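Local coordinates for protein nucleoporin nup120 (PDB 4GQ2) that serves as a structural component of the nuclear pore complex, whose nucleoporins can also dock transport factors that associate only transiently, at residues S71-W76 with P527-T532; T374-C379 with A541-P546; E550-E555 with I654-S659; P670-C675 with A765-A770; R680-I685 with A793-S798. All coordinates share one frame; numbering follows the deposited sequence.

Contact 1: residues S71-W76 with P527-T532; sequences SQTLRW and PSNAVT
Ser-71 and Ser-528 meet through their hydroxyls. Ser-71 OG and Ser-528 OG are 2.8 Å apart and share a hydrogen bond in which either could be the donor. Ser-71 CB also lies 3.1 Å from Ser-528 OG, so that oxygen is approached by both side-chain atoms of its partner. The two serines reach each other with different torsions. Ser-71 OG stands beside its own backbone N (chi1 -47°), whereas Ser-528 OG is swung opposite its backbone N (chi1 171°).

Further into the fold, Thr-73 and Asn-529 pass at a slant. Thr-73 OG1 is 3.9 Å from Asn-529 ND2, a contact and not a bond. Asp-526 links them. Its OD2 accepts from both Thr-73 OG1 and Asn-529 ND2, so one carboxylate oxygen ties the strand to the loop. Asp-526 OD1 also takes a weak bond from Ser-528 N.

The contact lies in the beta-propeller domain. Strand 73-79 runs between strands 59-64 and 83-88 of its sheet, and Ser-71 and Thr-73 both touch Thr-64. The loop that faces them joins strands 520-525 and 532-536, which lie beside strand 539-544 in a neighbouring sheet.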
# COMPACT_ATOMS: atom_id res chain seq x y z
N SER A 71 -2.45 6.25 -30.43
CA SER A 71 -3.87 5.98 -30.15
C SER A 71 -4.30 6.33 -28.73
O SER A 71 -3.60 6.04 -27.76
CB SER A 71 -4.19 4.51 -30.42
OG SER A 71 -3.66 4.08 -31.66
N GLN A 72 -5.47 6.95 -28.61
CA GLN A 72 -6.13 7.06 -27.32
C GLN A 72 -7.14 5.93 -27.18
O GLN A 72 -7.86 5.61 -28.13
CB GLN A 72 -6.80 8.43 -27.14
CG GLN A 72 -6.98 8.81 -25.67
CD GLN A 72 -7.15 10.31 -25.44
OE1 GLN A 72 -7.64 11.03 -26.30
NE2 GLN A 72 -6.74 10.77 -24.26
N THR A 73 -7.15 5.30 -26.01
CA THR A 73 -8.05 4.18 -25.73
C THR A 73 -8.94 4.56 -24.56
O THR A 73 -8.47 4.78 -23.45
CB THR A 73 -7.26 2.88 -25.45
OG1 THR A 73 -6.34 2.63 -26.52
CG2 THR A 73 -8.20 1.70 -25.33
N LEU A 74 -10.23 4.67 -24.84
CA LEU A 74 -11.18 5.25 -23.90
C LEU A 74 -12.23 4.27 -23.44
O LEU A 74 -12.83 3.56 -24.25
CB LEU A 74 -11.85 6.48 -24.52
CG LEU A 74 -10.91 7.61 -24.98
CD1 LEU A 74 -11.72 8.70 -25.68
CD2 LEU A 74 -10.11 8.18 -23.81
N ARG A 75 -12.47 4.24 -22.14
CA ARG A 75 -13.47 3.37 -21.58
C ARG A 75 -14.68 4.17 -21.13
O ARG A 75 -14.58 5.03 -20.26
CB ARG A 75 -12.88 2.53 -20.44
CG ARG A 75 -13.88 2.01 -19.43
CD ARG A 75 -14.78 0.91 -19.97
NE ARG A 75 -15.88 0.71 -19.04
CZ ARG A 75 -15.96 -0.30 -18.17
NH1 ARG A 75 -15.01 -1.24 -18.14
NH2 ARG A 75 -16.99 -0.37 -17.34
N TRP A 76 -15.83 3.87 -21.74
CA TRP A 76 -17.09 4.52 -21.41
C TRP A 76 -17.96 3.60 -20.63
O TRP A 76 -17.92 2.38 -20.81
CB TRP A 76 -17.82 4.98 -22.67
CG TRP A 76 -18.16 3.88 -23.65
CD1 TRP A 76 -17.37 3.39 -24.68
CD2 TRP A 76 -19.41 3.11 -23.73
NE1 TRP A 76 -18.02 2.39 -25.37
CE2 TRP A 76 -19.24 2.18 -24.86
CE3 TRP A 76 -20.60 3.09 -23.01
CZ2 TRP A 76 -20.24 1.27 -25.23
CZ3 TRP A 76 -21.61 2.18 -23.40
CH2 TRP A 76 -21.43 1.29 -24.48
N PRO A 527 -6.27 -3.34 -31.19
CA PRO A 527 -5.17 -3.68 -32.11
C PRO A 527 -3.98 -2.75 -31.94
O PRO A 527 -2.84 -3.15 -32.21
CB PRO A 527 -5.80 -3.52 -33.49
CG PRO A 527 -6.89 -2.52 -33.30
CD PRO A 527 -7.39 -2.69 -31.89
N SER A 528 -4.24 -1.51 -31.52
CA SER A 528 -3.21 -0.51 -31.25
C SER A 528 -2.23 -1.04 -30.20
O SER A 528 -1.02 -1.04 -30.42
CB SER A 528 -3.84 0.80 -30.80
OG SER A 528 -2.86 1.72 -30.34
N ASN A 529 -2.77 -1.47 -29.07
CA ASN A 529 -2.02 -2.27 -28.10
C ASN A 529 -2.05 -3.73 -28.55
O ASN A 529 -2.46 -4.04 -29.67
CB ASN A 529 -2.65 -2.13 -26.71
CG ASN A 529 -2.48 -0.74 -26.13
OD1 ASN A 529 -1.36 -0.27 -25.93
ND2 ASN A 529 -3.59 -0.07 -25.84
N ALA A 530 -1.61 -4.64 -27.69
CA ALA A 530 -1.76 -6.06 -27.98
C ALA A 530 -3.00 -6.63 -27.30
O ALA A 530 -3.29 -7.82 -27.40
CB ALA A 530 -0.52 -6.80 -27.52
N VAL A 531 -3.77 -5.75 -26.66
CA VAL A 531 -4.61 -6.12 -25.52
C VAL A 531 -6.11 -6.24 -25.78
O VAL A 531 -6.70 -5.44 -26.51
CB VAL A 531 -4.36 -5.14 -24.35
CG1 VAL A 531 -5.47 -5.19 -23.31
CG2 VAL A 531 -3.01 -5.45 -23.71
N THR A 532 -6.72 -7.25 -25.17
CA THR A 532 -8.17 -7.36 -25.13
C THR A 532 -8.73 -6.93 -23.77
O THR A 532 -8.48 -7.56 -22.73
CB THR A 532 -8.69 -8.76 -25.54
OG1 THR A 532 -9.97 -8.99 -24.93
CG2 THR A 532 -7.74 -9.84 -25.09

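Contact 2: residues T374-C379 with A541-P546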
# COMPACT_ATOMS: atom_id res chain seq x y z
N THR A 374 -18.71 -15.12 -14.44
CA THR A 374 -18.14 -14.85 -15.76
C THR A 374 -17.06 -15.87 -16.15
O THR A 374 -16.21 -16.23 -15.34
CB THR A 374 -17.52 -13.43 -15.79
OG1 THR A 374 -18.48 -12.47 -15.34
CG2 THR A 374 -17.06 -13.07 -17.19
N VAL A 375 -17.11 -16.33 -17.41
CA VAL A 375 -16.02 -17.13 -17.98
C VAL A 375 -15.55 -16.55 -19.30
O VAL A 375 -16.35 -16.18 -20.15
CB VAL A 375 -16.41 -18.62 -18.17
CG1 VAL A 375 -15.25 -19.40 -18.80
CG2 VAL A 375 -16.79 -19.27 -16.84
N ILE A 376 -14.23 -16.47 -19.47
CA ILE A 376 -13.65 -16.05 -20.73
C ILE A 376 -12.95 -17.25 -21.38
O ILE A 376 -12.21 -17.99 -20.72
CB ILE A 376 -12.68 -14.85 -20.56
CG1 ILE A 376 -13.46 -13.54 -20.45
CG2 ILE A 376 -11.75 -14.71 -21.75
CD1 ILE A 376 -14.09 -13.28 -19.10
N GLN A 377 -13.21 -17.43 -22.68
CA GLN A 377 -12.57 -18.48 -23.46
C GLN A 377 -11.84 -17.91 -24.67
O GLN A 377 -12.34 -16.99 -25.33
CB GLN A 377 -13.61 -19.48 -23.97
CG GLN A 377 -14.42 -20.21 -22.92
CD GLN A 377 -15.49 -21.10 -23.54
OE1 GLN A 377 -15.89 -20.90 -24.69
NE2 GLN A 377 -15.96 -22.09 -22.78
N LYS A 378 -10.67 -18.47 -24.96
CA LYS A 378 -9.96 -18.22 -26.21
C LYS A 378 -9.93 -19.49 -27.07
O LYS A 378 -9.81 -20.60 -26.54
CB LYS A 378 -8.53 -17.76 -25.96
CG LYS A 378 -8.37 -16.28 -25.69
CD LYS A 378 -6.90 -15.92 -25.54
CE LYS A 378 -6.71 -14.43 -25.33
NZ LYS A 378 -5.31 -14.06 -25.02
N CYS A 379 -10.05 -19.31 -28.38
CA CYS A 379 -9.88 -20.40 -29.33
C CYS A 379 -8.88 -20.03 -30.41
O CYS A 379 -9.09 -19.06 -31.15
CB CYS A 379 -11.20 -20.80 -29.98
SG CYS A 379 -11.01 -21.82 -31.48
N ALA A 541 -10.58 -4.81 -17.14
CA ALA A 541 -9.59 -5.86 -17.00
C ALA A 541 -8.98 -6.20 -18.35
O ALA A 541 -9.47 -5.75 -19.39
CB ALA A 541 -10.23 -7.08 -16.36
N PHE A 542 -7.90 -6.97 -18.33
CA PHE A 542 -7.37 -7.58 -19.55
C PHE A 542 -6.91 -9.00 -19.31
O PHE A 542 -6.60 -9.38 -18.19
CB PHE A 542 -6.24 -6.77 -20.20
CG PHE A 542 -5.79 -5.59 -19.40
CD1 PHE A 542 -4.93 -5.75 -18.32
CD2 PHE A 542 -6.21 -4.32 -19.73
CE1 PHE A 542 -4.51 -4.65 -17.58
CE2 PHE A 542 -5.80 -3.22 -19.00
CZ PHE A 542 -4.94 -3.39 -17.93
N ILE A 543 -6.88 -9.77 -20.39
CA ILE A 543 -6.47 -11.17 -20.34
C ILE A 543 -4.95 -11.24 -20.23
O ILE A 543 -4.23 -10.37 -20.74
CB ILE A 543 -6.98 -11.95 -21.57
CG1 ILE A 543 -8.52 -11.87 -21.63
CG2 ILE A 543 -6.55 -13.41 -21.53
CD1 ILE A 543 -9.12 -12.33 -22.95
N ARG A 544 -4.47 -12.27 -19.53
CA ARG A 544 -3.04 -12.56 -19.43
C ARG A 544 -2.81 -14.04 -19.17
O ARG A 544 -3.70 -14.73 -18.65
CB ARG A 544 -2.35 -11.70 -18.36
CG ARG A 544 -2.93 -11.82 -16.95
CD ARG A 544 -2.09 -11.03 -15.95
NE ARG A 544 -2.27 -11.49 -14.57
CZ ARG A 544 -1.71 -12.58 -14.06
NH1 ARG A 544 -0.93 -13.36 -14.81
NH2 ARG A 544 -1.93 -12.91 -12.79
N ASP A 545 -1.63 -14.53 -19.55
CA ASP A 545 -1.20 -15.89 -19.26
C ASP A 545 -0.66 -15.96 -17.84
O ASP A 545 -0.07 -14.98 -17.36
CB ASP A 545 -0.11 -16.34 -20.24
CG ASP A 545 -0.65 -16.66 -21.64
OD1 ASP A 545 -1.88 -16.78 -21.81
OD2 ASP A 545 0.17 -16.79 -22.56
N PRO A 546 -0.84 -17.10 -17.17
CA PRO A 546 -0.25 -17.25 -15.84
C PRO A 546 1.26 -17.38 -15.95
O PRO A 546 1.76 -17.93 -16.93
CB PRO A 546 -0.85 -18.57 -15.32
CG PRO A 546 -1.88 -18.99 -16.31
CD PRO A 546 -1.52 -18.33 -17.61
O HOH W 1 -2.94 -13.82 -23.06
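Ile-543 lies against two side chains of strand 373-382, Ile-376 and Lys-378. Its CD1 tip touches Ile-376 CG2 at 3.7 Å, a purely apolar meeting in which the two branched chains run at a slant to one another. Its other methyl, CG2, is 3.8 Å from Lys-378 NZ and almost as near to Lys-378 CE. Here the two side chains run antiparallel, one alongside the other.

Lys-378 reaches this far because its chain is straight beyond CG (chi2 -176°, chi3 177°). The end of the chain lies against the isoleucine and the ammonium is carried past it towards Asp-545. The charges do not touch: Lys-378 NZ is 5.4 Å from Asp-545 OD1. A water joins them, accepting from Lys-378 NZ at 3.1 Å and donating to Asp-545 OD1 at 3.4 Å. This water bridge is weak at both ends.

Strand 373-382 lies between strands 361-370 and 390-395, and strand 539-544 between 3-11 and 532-536. The two strands face each other, and their side chains meet between two adjacent layers, probably neighbouring propeller blades. Ile-365 of strand 361-370 touches Ile-376, Lys-378 and Ile-543, and Ile-534 of strand 532-536 also packs on Ile-543.

Contact 3: residues E550-E555 with I654-S659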
# COMPACT_ATOMS: atom_id res chain seq x y z
N GLU A 550 2.37 -18.81 -10.56
CA GLU A 550 0.92 -18.94 -10.40
C GLU A 550 0.46 -20.40 -10.49
O GLU A 550 -0.21 -20.88 -9.58
CB GLU A 550 0.17 -18.05 -11.39
CG GLU A 550 0.61 -16.60 -11.32
CD GLU A 550 -0.30 -15.66 -12.08
OE1 GLU A 550 0.09 -15.23 -13.18
OE2 GLU A 550 -1.40 -15.35 -11.57
N SER A 551 0.85 -21.09 -11.56
CA SER A 551 0.59 -22.54 -11.71
C SER A 551 1.03 -23.35 -10.48
O SER A 551 0.32 -24.26 -10.04
CB SER A 551 1.31 -23.10 -12.95
OG SER A 551 1.12 -22.27 -14.08
N PHE A 552 2.19 -23.01 -9.92
CA PHE A 552 2.73 -23.72 -8.76
C PHE A 552 2.04 -23.38 -7.44
O PHE A 552 2.18 -24.10 -6.46
CB PHE A 552 4.24 -23.51 -8.64
CG PHE A 552 5.03 -24.32 -9.62
CD1 PHE A 552 5.34 -23.82 -10.87
CD2 PHE A 552 5.47 -25.60 -9.29
CE1 PHE A 552 6.07 -24.56 -11.78
CE2 PHE A 552 6.20 -26.35 -10.18
CZ PHE A 552 6.51 -25.83 -11.43
N ASP A 553 1.31 -22.26 -7.42
CA ASP A 553 0.59 -21.84 -6.22
C ASP A 553 -0.75 -22.57 -6.10
O ASP A 553 -1.01 -23.22 -5.09
CB ASP A 553 0.35 -20.32 -6.24
CG ASP A 553 -0.01 -19.76 -4.87
OD1 ASP A 553 0.85 -19.77 -3.97
OD2 ASP A 553 -1.17 -19.30 -4.71
N GLU A 554 -1.57 -22.47 -7.14
CA GLU A 554 -2.89 -23.11 -7.15
C GLU A 554 -2.80 -24.60 -7.51
O GLU A 554 -2.08 -24.99 -8.44
CB GLU A 554 -3.87 -22.36 -8.06
CG GLU A 554 -3.30 -21.90 -9.39
CD GLU A 554 -3.82 -20.54 -9.81
OE1 GLU A 554 -3.43 -19.52 -9.18
OE2 GLU A 554 -4.60 -20.48 -10.78
N GLU A 555 -3.54 -25.40 -6.76
CA GLU A 555 -3.47 -26.88 -6.76
C GLU A 555 -3.73 -27.54 -8.13
O GLU A 555 -4.04 -26.84 -9.10
CB GLU A 555 -4.44 -27.44 -5.71
CG GLU A 555 -4.54 -26.64 -4.40
CD GLU A 555 -3.35 -26.83 -3.48
OE1 GLU A 555 -2.88 -27.98 -3.32
OE2 GLU A 555 -2.89 -25.83 -2.89
N ILE A 654 13.84 -23.89 -8.46
CA ILE A 654 13.98 -22.51 -7.98
C ILE A 654 14.59 -21.62 -9.06
O ILE A 654 14.22 -20.45 -9.18
CB ILE A 654 14.80 -22.43 -6.66
CG1 ILE A 654 13.93 -22.90 -5.49
CG2 ILE A 654 15.29 -21.01 -6.38
CD1 ILE A 654 14.73 -23.44 -4.33
N GLN A 655 15.49 -22.17 -9.86
CA GLN A 655 16.05 -21.43 -10.99
C GLN A 655 14.98 -21.15 -12.04
O GLN A 655 14.91 -20.04 -12.56
CB GLN A 655 17.25 -22.15 -11.60
CG GLN A 655 18.55 -22.03 -10.80
CD GLN A 655 19.10 -20.61 -10.78
OE1 GLN A 655 19.28 -20.02 -9.70
NE2 GLN A 655 19.39 -20.05 -11.95
N ARG A 656 14.13 -22.14 -12.33
CA ARG A 656 13.03 -21.96 -13.28
C ARG A 656 12.05 -20.87 -12.86
O ARG A 656 11.64 -20.05 -13.68
CB ARG A 656 12.25 -23.26 -13.49
CG ARG A 656 12.82 -24.19 -14.54
CD ARG A 656 11.75 -24.68 -15.51
NE ARG A 656 10.75 -25.54 -14.88
CZ ARG A 656 9.53 -25.76 -15.37
NH1 ARG A 656 9.14 -25.19 -16.50
NH2 ARG A 656 8.69 -26.56 -14.72
N LEU A 657 11.69 -20.88 -11.58
CA LEU A 657 10.64 -19.99 -11.05
C LEU A 657 11.05 -18.53 -11.11
O LEU A 657 10.22 -17.67 -11.41
CB LEU A 657 10.26 -20.39 -9.62
CG LEU A 657 9.58 -21.75 -9.45
CD1 LEU A 657 9.58 -22.21 -8.00
CD2 LEU A 657 8.16 -21.75 -10.00
N ARG A 658 12.33 -18.26 -10.86
CA ARG A 658 12.85 -16.89 -10.85
C ARG A 658 13.41 -16.46 -12.20
O ARG A 658 13.87 -15.33 -12.35
CB ARG A 658 13.91 -16.73 -9.76
CG ARG A 658 15.16 -17.58 -9.96
CD ARG A 658 16.00 -17.63 -8.70
NE ARG A 658 16.54 -16.32 -8.39
CZ ARG A 658 17.17 -16.01 -7.26
NH1 ARG A 658 17.36 -16.94 -6.32
NH2 ARG A 658 17.62 -14.78 -7.07
N SER A 659 13.39 -17.37 -13.18
CA SER A 659 13.91 -17.10 -14.52
C SER A 659 12.95 -16.24 -15.31
O SER A 659 11.80 -16.62 -15.51
CB SER A 659 14.16 -18.40 -15.27
OG SER A 659 15.30 -19.07 -14.77
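The nearest CA atoms, those of Phe-552 and Leu-657, are 9.0 Å apart, so the backbones stay well separated and side chains bridge the gap. Leu-657 CD2 is the atom that reaches the phenylalanine. It sits 3.6 Å from Phe-552 CD1 and 3.9 Å from Phe-552 CE1.

Arg-656 comes to the far end of the same ring. Its chain is bent at chi2 and chi3 (-132° and -66°), which turns the guanidinium towards the phenylalanine. Arg-656 NH2 lies at the ring edge, near the ring plane, 4.0 Å from Phe-552 CZ. The two flat groups are steeply turned, 79° between planes, so they do not stack.

Tyr-575 completes the setting. Its ring packs edge-to-face with Phe-552. The carbonyl of Phe-552 accepts a hydrogen bond from Arg-582 NH1.

An alanine in place of Phe-552 would probably open a gap beside Leu-657 CD2 and Tyr-575, and leave the Arg-656 guanidinium more able to turn.

No hydrogen bond or salt bridge crosses between 550-555 and 654-659. The join between helix 548-553 and helix 646-658 of the helical domain therefore rests on the packing of Phe-552 with Leu-657, with the guanidinium of Arg-656 at the ring edge. Arg-656 NH2 has a weak hydrogen bond with Tyr-575 OH.

Contact 4: residues P670-C675 with A765-A770; sequences PSLFLC and ASVNTA
Leu-672 and Val-767 form the close-packed part of this contact. Here the loop that leads into helix 770-777 packs on the start of helix 672-703, in the helical part of the chain. Leu-672 CD2 lies 3.9 Å from Val-767 CG2 and equally near Val-767 N, so one methyl meets both the side chain and the backbone of the loop. Val-767 CG2 in turn touches a second residue of helix 672-703, at 3.9 Å from Cys-675 CB. Leu-672 and Cys-675 are nearly one helical turn apart, and the valine methyl sits against both. Phe-773 and Gln-772 of helix 770-777 also touch Val-767.

The looser side is at Ser-766, which is partly exposed. Its CB stands 4.0 Å from Leu-672 CD2, while its hydroxyl bonds weakly to Glu-762 O. Lys-745 NZ donates to Val-767 O and weakly to Ser-766 O, holding the loop by its backbone.

Each segment also leads into a helix whose start is capped. Ser-671 OG accepts from Leu-674 N at 2.9 Å and also bonds to Ser-90 O, and Thr-769 OG1 caps Gln-772 N. Across the interface itself the chemistry is mostly apolar, with one leucine methyl against the loop backbone.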
# COMPACT_ATOMS: atom_id res chain seq x y z
N PRO A 670 5.29 6.25 -19.17
CA PRO A 670 4.14 5.36 -19.17
C PRO A 670 2.89 6.14 -18.79
O PRO A 670 2.99 7.20 -18.17
CB PRO A 670 4.47 4.35 -18.08
CG PRO A 670 5.34 5.10 -17.12
CD PRO A 670 6.13 6.06 -17.96
N SER A 671 1.72 5.62 -19.15
CA SER A 671 0.48 6.21 -18.67
C SER A 671 0.31 5.83 -17.21
O SER A 671 0.86 4.82 -16.75
CB SER A 671 -0.71 5.67 -19.47
OG SER A 671 -1.01 4.34 -19.07
N LEU A 672 -0.47 6.62 -16.47
CA LEU A 672 -0.79 6.28 -15.09
C LEU A 672 -1.49 4.92 -15.03
O LEU A 672 -1.15 4.09 -14.19
CB LEU A 672 -1.64 7.37 -14.44
CG LEU A 672 -0.88 8.67 -14.17
CD1 LEU A 672 -1.86 9.78 -13.80
CD2 LEU A 672 0.23 8.48 -13.12
N PHE A 673 -2.44 4.70 -15.94
CA PHE A 673 -3.18 3.45 -15.98
C PHE A 673 -2.28 2.23 -16.15
O PHE A 673 -2.54 1.17 -15.57
CB PHE A 673 -4.27 3.49 -17.06
CG PHE A 673 -5.09 2.23 -17.14
CD1 PHE A 673 -5.97 1.89 -16.12
CD2 PHE A 673 -4.97 1.38 -18.22
CE1 PHE A 673 -6.72 0.73 -16.19
CE2 PHE A 673 -5.71 0.21 -18.30
CZ PHE A 673 -6.59 -0.11 -17.28
N LEU A 674 -1.21 2.39 -16.94
CA LEU A 674 -0.21 1.33 -17.06
C LEU A 674 0.45 1.01 -15.71
O LEU A 674 0.52 -0.15 -15.31
CB LEU A 674 0.86 1.68 -18.09
CG LEU A 674 1.76 0.45 -18.22
CD1 LEU A 674 1.48 -0.35 -19.49
CD2 LEU A 674 3.22 0.82 -18.09
N CYS A 675 0.92 2.05 -15.02
CA CYS A 675 1.53 1.89 -13.71
C CYS A 675 0.60 1.19 -12.73
O CYS A 675 1.02 0.27 -12.02
CB CYS A 675 1.95 3.25 -13.15
SG CYS A 675 3.17 4.10 -14.18
N ALA A 765 5.73 11.42 -10.57
CA ALA A 765 5.29 12.46 -9.65
C ALA A 765 3.77 12.50 -9.43
O ALA A 765 3.28 13.29 -8.62
CB ALA A 765 5.79 13.83 -10.12
N SER A 766 3.03 11.65 -10.15
CA SER A 766 1.56 11.69 -10.13
C SER A 766 0.94 10.37 -9.67
O SER A 766 -0.24 10.28 -9.37
CB SER A 766 1.03 12.07 -11.52
OG SER A 766 1.71 13.19 -12.06
N VAL A 767 1.78 9.35 -9.63
CA VAL A 767 1.44 8.01 -9.18
C VAL A 767 0.98 7.99 -7.71
O VAL A 767 1.34 8.87 -6.93
CB VAL A 767 2.66 7.10 -9.47
CG1 VAL A 767 3.13 6.34 -8.25
CG2 VAL A 767 2.43 6.25 -10.72
N ASN A 768 0.17 6.99 -7.33
CA ASN A 768 -0.44 6.96 -5.99
C ASN A 768 0.25 6.07 -4.96
O ASN A 768 0.17 6.33 -3.75
CB ASN A 768 -1.93 6.59 -6.06
CG ASN A 768 -2.83 7.79 -6.33
OD1 ASN A 768 -2.39 8.93 -6.27
ND2 ASN A 768 -4.09 7.52 -6.62
N THR A 769 0.89 5.00 -5.41
CA THR A 769 1.55 4.08 -4.48
C THR A 769 3.03 3.93 -4.78
O THR A 769 3.48 4.18 -5.90
CB THR A 769 0.90 2.69 -4.47
OG1 THR A 769 1.28 1.99 -5.66
CG2 THR A 769 -0.63 2.80 -4.40
N ALA A 770 3.77 3.49 -3.77
CA ALA A 770 5.19 3.18 -3.93
C ALA A 770 5.43 2.07 -4.97
O ALA A 770 6.46 2.07 -5.65
CB ALA A 770 5.81 2.81 -2.59

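Contact 5: residues R680-I685 with A793-S798; sequences RVLDSI and ATVISS
Val-681 and Val-795 share one torsion: in each, CG1 points opposite the backbone N (chi1 171° and 179°). This brings the two CG1 methyls together at 4.0 Å between Val-681 CG1 and Val-795 CG1, with the side chains nearly perpendicular. Leu-682 has CG beside its backbone N instead, and the fork of the side chain comes nearer the other helix than its first bond suggests.

Both leucine methyls are used. Leu-682 CD1 and CD2 each lie 4.0 Å from Ser-798 CB, and Leu-682 CD2 also meets Val-795 CG1 at 4.1 Å. Ser-798 can face this apolar surface because its hydroxyl is turned back to its own helix. Ser-798 OG donates to Thr-794 O at 2.7 Å, from above the carbonyl plane, and Ser-798 N uses the same oxygen. Replacing Leu-682 by an alanine is likely to open a gap between helix 672-703 and the Val-795 and Ser-798 side chains.

The contact joins helix 672-703 to helix 790-803. Their short segments here approach to 10.4 Å between axes and cross at -42°, running in broadly the same direction. Around them, Ala-8 of strand 3-11 touches Val-681, and Tyr-547 touches Val-795. Helix 770-777 supplies Ser-775 against Leu-682 and Phe-774 against Ser-798.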
# COMPACT_ATOMS: atom_id res chain seq x y z
N ARG A 680 -0.79 -3.87 -9.80
CA ARG A 680 -1.76 -4.88 -9.36
C ARG A 680 -1.30 -6.29 -9.69
O ARG A 680 -1.37 -7.19 -8.85
CB ARG A 680 -3.16 -4.57 -9.91
CG ARG A 680 -3.79 -3.36 -9.23
CD ARG A 680 -5.12 -2.91 -9.84
NE ARG A 680 -5.65 -1.78 -9.08
CZ ARG A 680 -6.48 -1.88 -8.04
NH1 ARG A 680 -6.92 -3.07 -7.64
NH2 ARG A 680 -6.88 -0.78 -7.41
N VAL A 681 -0.79 -6.47 -10.91
CA VAL A 681 -0.25 -7.78 -11.31
C VAL A 681 0.98 -8.15 -10.47
O VAL A 681 1.07 -9.28 -9.98
CB VAL A 681 0.08 -7.83 -12.82
CG1 VAL A 681 0.84 -9.10 -13.16
CG2 VAL A 681 -1.19 -7.73 -13.64
N LEU A 682 1.91 -7.20 -10.28
CA LEU A 682 3.08 -7.42 -9.41
C LEU A 682 2.68 -7.85 -7.99
O LEU A 682 3.18 -8.85 -7.48
CB LEU A 682 3.98 -6.19 -9.35
CG LEU A 682 4.81 -5.93 -10.61
CD1 LEU A 682 5.61 -4.65 -10.49
CD2 LEU A 682 5.71 -7.12 -10.95
N ASP A 683 1.77 -7.10 -7.38
CA ASP A 683 1.30 -7.41 -6.03
C ASP A 683 0.83 -8.86 -5.98
O ASP A 683 1.17 -9.62 -5.07
CB ASP A 683 0.17 -6.45 -5.64
CG ASP A 683 -0.43 -6.77 -4.28
OD1 ASP A 683 0.15 -6.36 -3.26
OD2 ASP A 683 -1.49 -7.43 -4.23
N SER A 684 0.05 -9.24 -6.98
CA SER A 684 -0.52 -10.58 -7.07
C SER A 684 0.56 -11.66 -7.31
O SER A 684 0.51 -12.72 -6.71
CB SER A 684 -1.60 -10.60 -8.16
OG SER A 684 -2.05 -11.91 -8.39
N ILE A 685 1.53 -11.37 -8.16
CA ILE A 685 2.64 -12.29 -8.40
C ILE A 685 3.56 -12.40 -7.18
O ILE A 685 3.93 -13.50 -6.77
CB ILE A 685 3.47 -11.89 -9.66
CG1 ILE A 685 2.60 -11.85 -10.92
CG2 ILE A 685 4.64 -12.84 -9.86
CD1 ILE A 685 1.64 -13.01 -11.04
N ALA A 793 5.59 -6.52 -20.81
CA ALA A 793 7.03 -6.25 -20.80
C ALA A 793 7.48 -5.61 -19.50
O ALA A 793 8.54 -5.94 -18.98
CB ALA A 793 7.44 -5.38 -21.99
N THR A 794 6.67 -4.70 -18.97
CA THR A 794 7.01 -4.02 -17.71
C THR A 794 7.00 -5.01 -16.54
O THR A 794 7.96 -5.06 -15.75
CB THR A 794 6.11 -2.80 -17.47
OG1 THR A 794 6.21 -1.93 -18.60
CG2 THR A 794 6.52 -2.03 -16.21
N VAL A 795 5.95 -5.82 -16.45
CA VAL A 795 5.89 -6.87 -15.44
C VAL A 795 7.16 -7.71 -15.51
O VAL A 795 7.94 -7.75 -14.54
CB VAL A 795 4.64 -7.75 -15.61
CG1 VAL A 795 4.61 -8.84 -14.55
CG2 VAL A 795 3.37 -6.90 -15.53
N ILE A 796 7.37 -8.35 -16.66
CA ILE A 796 8.52 -9.25 -16.86
C ILE A 796 9.84 -8.57 -16.52
O ILE A 796 10.68 -9.15 -15.82
CB ILE A 796 8.52 -9.84 -18.30
CG1 ILE A 796 7.54 -11.01 -18.40
CG2 ILE A 796 9.91 -10.30 -18.72
CD1 ILE A 796 7.94 -12.25 -17.62
N SER A 797 10.02 -7.33 -16.98
CA SER A 797 11.23 -6.57 -16.67
C SER A 797 11.39 -6.34 -15.17
O SER A 797 12.48 -6.53 -14.63
CB SER A 797 11.24 -5.23 -17.41
OG SER A 797 11.07 -5.44 -18.81
N SER A 798 10.29 -5.93 -14.52
CA SER A 798 10.27 -5.71 -13.07
C SER A 798 10.66 -6.97 -12.32
O SER A 798 11.47 -6.92 -11.40
CB SER A 798 8.89 -5.25 -12.61
OG SER A 798 8.50 -4.07 -13.28

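Overall arrangement
Contacts 1 and 2 lie in the beta-propeller domain, with centres 16 Å apart. Their segments alternate along the chain, and Thr-532 and Val-531 of contact 1 pack on Phe-542 and Ile-543 of contact 2. Contact 3 follows. It is joined to contact 2 by the Arg-544 to Glu-550 salt bridge, where strand 539-544 leads on to helix 548-553. Contacts 4 and 5 come after these, with alternating segments. They share helix 672-703 and lie 14 Å apart. This long helix also meets the propeller: Phe-673 touches Phe-542, and Val-681 and Ile-685 touch Arg-544. Ile-685 packs on Glu-550 too. This is consistent with propeller and helical parts packing as one unit.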